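Local structure of siderophore biosynthesis lipase/esterase, putative (6GUP) at residues H60-Q63 with P64-W67; S167-E170 with A171-V175. The protein hydrolyses the ester bonds of the siderophore fusarinine C, releasing fusarinine and iron, but does not cleave triacetylfusarinine C. All coordinates share one frame; numbering follows the deposited sequence.

Contact 1: residues H60-Q63 with P64-W67; sequences HALQ and PTEW
The flat indole of W67 takes little part in the meeting with L62: CD2 of L62 lies 4.2 Å from CB of W67, at the stem of the side chain, while the ring leads away and meets the ring of H37. The other flat group, the H60 imidazole, has the amide of Q63 at its edge, with NE2 of Q63 in the ring plane and 3.7 Å from ND1 of H60. Between these two flanks the chain folds back at Q63-P64. The backbone angles of these two residues and the bond from T65 N to L62 O (3.3 Å) define a type I beta turn running from L62 to T65. T65 N stands well above the carbonyl plane, 69° out of it. The hydroxyl gives L62 O a second and shorter bond, with T65 OG1 at 2.7 Å. It comes from the same face but is tilted by only 31°, so both donors of one threonine grip a single acceptor. The chi1 of T65, 67°, explains this: it sets OG1 between the backbone N and the carbonyl carbon and leaves CG2 4.0 Å from A61 O. The same OG1 accepts a weak bond from W67 N at 3.3 Å, an ST turn leading into strand 67-72. The P64 ring lies against the backbone of the helix, its CD 3.5 Å from A61 O. The K35 ammonium group hydrogen-bonds the carbonyl oxygens of Q63 and T65, and more weakly that of L62. The turn follows helix 55-61, and strand 67-72 starts beside strand 37-42, completing a beta-alpha-beta crossover; backbone bonds join E66 to H37. Helix 335-353 packs against this junction, with V342 on A61, L346 on L62, and L349 and V353 on W67.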
loop_
_atom_site.group_PDB
_atom_site.type_symbol
_atom_site.label_atom_id
_atom_site.label_comp_id
_atom_site.label_asym_id
_atom_site.label_seq_id
_atom_site.Cartn_x
_atom_site.Cartn_y
_atom_site.Cartn_z
ATOM N N HIS A 60 3.132 18.461 12.481
ATOM C CA HIS A 60 3.606 19.214 13.650
ATOM C C HIS A 60 3.031 20.636 13.698
ATOM O O HIS A 60 2.653 21.116 14.770
ATOM C CB HIS A 60 5.142 19.262 13.668
ATOM C CG HIS A 60 5.718 19.977 14.852
ATOM N ND1 HIS A 60 5.407 19.638 16.151
ATOM C CD2 HIS A 60 6.592 21.007 14.932
ATOM C CE1 HIS A 60 6.059 20.432 16.980
ATOM N NE2 HIS A 60 6.787 21.273 16.266
ATOM N N ALA A 61 2.965 21.293 12.540
ATOM C CA ALA A 61 2.415 22.651 12.431
ATOM C C ALA A 61 0.892 22.714 12.612
ATOM O O ALA A 61 0.373 23.722 13.101
ATOM C CB ALA A 61 2.808 23.276 11.099
ATOM N N LEU A 62 0.185 21.653 12.215
ATOM C CA LEU A 62 -1.279 21.579 12.365
ATOM C C LEU A 62 -1.766 21.139 13.763
ATOM O O LEU A 62 -2.976 21.089 13.994
ATOM C CB LEU A 62 -1.881 20.653 11.294
ATOM C CG LEU A 62 -1.713 21.054 9.823
ATOM C CD1 LEU A 62 -2.184 19.926 8.917
ATOM C CD2 LEU A 62 -2.448 22.343 9.493
ATOM N N GLN A 63 -0.846 20.819 14.680
ATOM C CA GLN A 63 -1.200 20.456 16.071
ATOM C C GLN A 63 -2.058 21.499 16.820
ATOM O O GLN A 63 -3.104 21.140 17.365
ATOM C CB GLN A 63 0.054 20.116 16.899
ATOM C CG GLN A 63 0.585 18.706 16.685
ATOM C CD GLN A 63 1.879 18.431 17.436
ATOM O OE1 GLN A 63 2.238 19.147 18.373
ATOM N NE2 GLN A 63 2.584 17.382 17.027
ATOM N N PRO A 64 -1.627 22.782 16.850
ATOM C CA PRO A 64 -2.452 23.823 17.493
ATOM C C PRO A 64 -3.761 24.206 16.775
ATOM O O PRO A 64 -4.625 24.832 17.393
ATOM C CB PRO A 64 -1.510 25.039 17.542
ATOM C CG PRO A 64 -0.508 24.790 16.471
ATOM C CD PRO A 64 -0.298 23.309 16.481
ATOM N N THR A 65 -3.909 23.833 15.503
ATOM C CA THR A 65 -5.023 24.294 14.665
ATOM C C THR A 65 -6.275 23.421 14.830
ATOM O O THR A 65 -6.259 22.429 15.564
ATOM C CB THR A 65 -4.612 24.325 13.171
ATOM O OG1 THR A 65 -4.397 22.990 12.694
ATOM C CG2 THR A 65 -3.338 25.147 12.967
ATOM N N GLU A 66 -7.348 23.809 14.139
ATOM C CA GLU A 66 -8.585 23.016 14.051
ATOM C C GLU A 66 -8.618 22.062 12.834
ATOM O O GLU A 66 -9.677 21.523 12.498
ATOM C CB GLU A 66 -9.806 23.953 14.041
ATOM C CG GLU A 66 -10.125 24.558 15.402
ATOM C CD GLU A 66 -11.488 25.225 15.443
ATOM O OE1 GLU A 66 -11.786 26.034 14.539
ATOM O OE2 GLU A 66 -12.260 24.943 16.385
ATOM N N TRP A 67 -7.465 21.851 12.191
ATOM C CA TRP A 67 -7.326 20.919 11.069
ATOM C C TRP A 67 -6.555 19.676 11.499
ATOM O O TRP A 67 -5.542 19.789 12.196
ATOM C CB TRP A 67 -6.561 21.583 9.924
ATOM C CG TRP A 67 -7.253 22.764 9.342
ATOM C CD1 TRP A 67 -7.214 24.047 9.803
ATOM C CD2 TRP A 67 -8.087 22.778 8.180
ATOM N NE1 TRP A 67 -7.977 24.861 9.003
ATOM C CE2 TRP A 67 -8.527 24.108 7.999
ATOM C CE3 TRP A 67 -8.510 21.795 7.274
ATOM C CZ2 TRP A 67 -9.368 24.482 6.944
ATOM C CZ3 TRP A 67 -9.350 22.168 6.225
ATOM C CH2 TRP A 67 -9.770 23.502 6.072
#

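Contact 2: residues S167-E170 with A171-V175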
loop_
_atom_site.group_PDB
_atom_site.type_symbol
_atom_site.label_atom_id
_atom_site.label_comp_id
_atom_site.label_asym_id
_atom_site.label_seq_id
_atom_site.Cartn_x
_atom_site.Cartn_y
_atom_site.Cartn_z
ATOM N N SER A 167 4.970 17.475 -15.111
ATOM C CA SER A 167 4.789 16.534 -16.216
ATOM C C SER A 167 5.861 15.445 -16.174
ATOM O O SER A 167 7.056 15.745 -16.241
ATOM C CB SER A 167 4.841 17.264 -17.563
ATOM O OG SER A 167 4.919 16.354 -18.648
ATOM N N ASP A 168 5.424 14.191 -16.051
ATOM C CA ASP A 168 6.323 13.034 -16.141
ATOM C C ASP A 168 6.958 12.936 -17.525
ATOM O O ASP A 168 8.135 12.595 -17.646
ATOM C CB ASP A 168 5.581 11.727 -15.834
ATOM C CG ASP A 168 5.230 11.575 -14.363
ATOM O OD1 ASP A 168 6.099 11.829 -13.501
ATOM O OD2 ASP A 168 4.082 11.182 -14.068
ATOM N N ARG A 169 6.166 13.224 -18.557
ATOM C CA ARG A 169 6.656 13.279 -19.935
ATOM C C ARG A 169 7.833 14.248 -20.074
ATOM O O ARG A 169 8.879 13.882 -20.614
ATOM C CB ARG A 169 5.524 13.669 -20.899
ATOM C CG ARG A 169 6.000 14.204 -22.239
ATOM C CD ARG A 169 4.862 14.542 -23.177
ATOM N NE ARG A 169 5.393 15.276 -24.327
ATOM C CZ ARG A 169 5.422 16.604 -24.471
ATOM N NH1 ARG A 169 5.954 17.121 -25.579
ATOM N NH2 ARG A 169 4.905 17.429 -23.558
ATOM N N GLU A 170 7.646 15.476 -19.596
ATOM C CA GLU A 170 8.703 16.494 -19.651
ATOM C C GLU A 170 9.860 16.216 -18.689
ATOM O O GLU A 170 10.986 16.639 -18.950
ATOM C CB GLU A 170 8.135 17.899 -19.423
ATOM C CG GLU A 170 7.385 18.434 -20.632
ATOM C CD GLU A 170 7.014 19.894 -20.503
ATOM O OE1 GLU A 170 6.538 20.303 -19.424
ATOM O OE2 GLU A 170 7.179 20.635 -21.495
ATOM N N ALA A 171 9.587 15.517 -17.587
ATOM C CA ALA A 171 10.646 15.061 -16.679
ATOM C C ALA A 171 11.576 14.043 -17.342
ATOM O O ALA A 171 12.788 14.085 -17.131
ATOM C CB ALA A 171 10.054 14.483 -15.402
ATOM N N ILE A 172 11.007 13.142 -18.143
ATOM C CA ILE A 172 11.794 12.157 -18.896
ATOM C C ILE A 172 12.628 12.835 -19.993
ATOM O O ILE A 172 13.790 12.479 -20.190
ATOM C CB ILE A 172 10.901 11.026 -19.469
ATOM C CG1 ILE A 172 10.337 10.182 -18.317
ATOM C CG2 ILE A 172 11.692 10.129 -20.417
ATOM C CD1 ILE A 172 9.222 9.234 -18.705
ATOM N N GLN A 173 12.036 13.808 -20.692
ATOM C CA GLN A 173 12.765 14.642 -21.668
ATOM C C GLN A 173 13.997 15.318 -21.051
ATOM O O GLN A 173 15.049 15.409 -21.687
ATOM C CB GLN A 173 11.844 15.717 -22.262
ATOM C CG GLN A 173 10.787 15.189 -23.223
ATOM C CD GLN A 173 9.786 16.251 -23.653
ATOM O OE1 GLN A 173 9.968 17.443 -23.397
ATOM N NE2 GLN A 173 8.719 15.818 -24.315
ATOM N N TRP A 174 13.844 15.783 -19.813
ATOM C CA TRP A 174 14.921 16.425 -19.054
ATOM C C TRP A 174 15.978 15.422 -18.577
ATOM O O TRP A 174 17.167 15.747 -18.541
ATOM C CB TRP A 174 14.311 17.176 -17.869
ATOM C CG TRP A 174 15.230 18.058 -17.077
ATOM C CD1 TRP A 174 15.349 18.078 -15.725
ATOM C CD2 TRP A 174 16.129 19.063 -17.574
ATOM N NE1 TRP A 174 16.264 19.024 -15.336
ATOM C CE2 TRP A 174 16.759 19.647 -16.451
ATOM C CE3 TRP A 174 16.457 19.533 -18.854
ATOM C CZ2 TRP A 174 17.708 20.672 -16.568
ATOM C CZ3 TRP A 174 17.406 20.551 -18.972
ATOM C CH2 TRP A 174 18.018 21.109 -17.833
ATOM N N VAL A 175 15.538 14.217 -18.209
ATOM C CA VAL A 175 16.446 13.103 -17.891
ATOM C C VAL A 175 17.265 12.683 -19.121
ATOM O O VAL A 175 18.465 12.432 -19.005
ATOM C CB VAL A 175 15.678 11.891 -17.293
ATOM C CG1 VAL A 175 16.512 10.610 -17.303
ATOM C CG2 VAL A 175 15.239 12.204 -15.870
HETATM O O HOH W 1 9.086 20.106 -23.326
#
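OE2 of E170 accepts from a water at 2.7 Å, which also donates to Q173 OE1 and so links the two side chains one helical turn apart. S254 OG is a second partner of OE2. The other end of the amide, Q173 NE2, meets R169: it lies 3.0 Å above one face of the guanidinium, offset toward its rim, with the planes 87° apart. R169 has CG anti to the backbone N (chi1 160°) and runs extended to NE, which carries the guanidinium to Q173. NE2 and the guanidinium nitrogens are all donors, so no hydrogen bond joins them; the charge of R169 is met by a salt bridge from NH2 to D255. At the helix start S167 OG takes the N-H of E170 at 3.0 Å, nearly straight at 170°, and is also bonded to S253 OG. The first i to i+4 backbone bond follows, A171 N to S167 O at 2.9 Å. Within helix 168-178, I172 and V175 pack on helix 185-205, whereas D168 touches T124 and lies near a probable nucleophile elbow and Ser-His-Asp triad. The geometry is that of a serine N-cap opening a helix after strand 159-163, an inner strand of the alpha/beta-hydrolase sheet.

How the contacts relate
Contacts 1 and 2 lie on opposite sides of the chain's centre, their own centres about 36 Å apart, and share no element. Both are partly buried, though contact 1 is the more peripheral, about 22 Å from the chain's centre against about 16 Å for contact 2. Each marks a helix end: 60-67 leaves a helix and enters a strand, whereas 167-175 begins one. Their chemistry follows. In contact 1 a threonine closes a turn with two donors to one carbonyl, next to a lysine; in contact 2 a serine accepts an amide N-H, and charged side chains find partners in the 253-255 region. Only contact 2 comes near the probable catalytic residues.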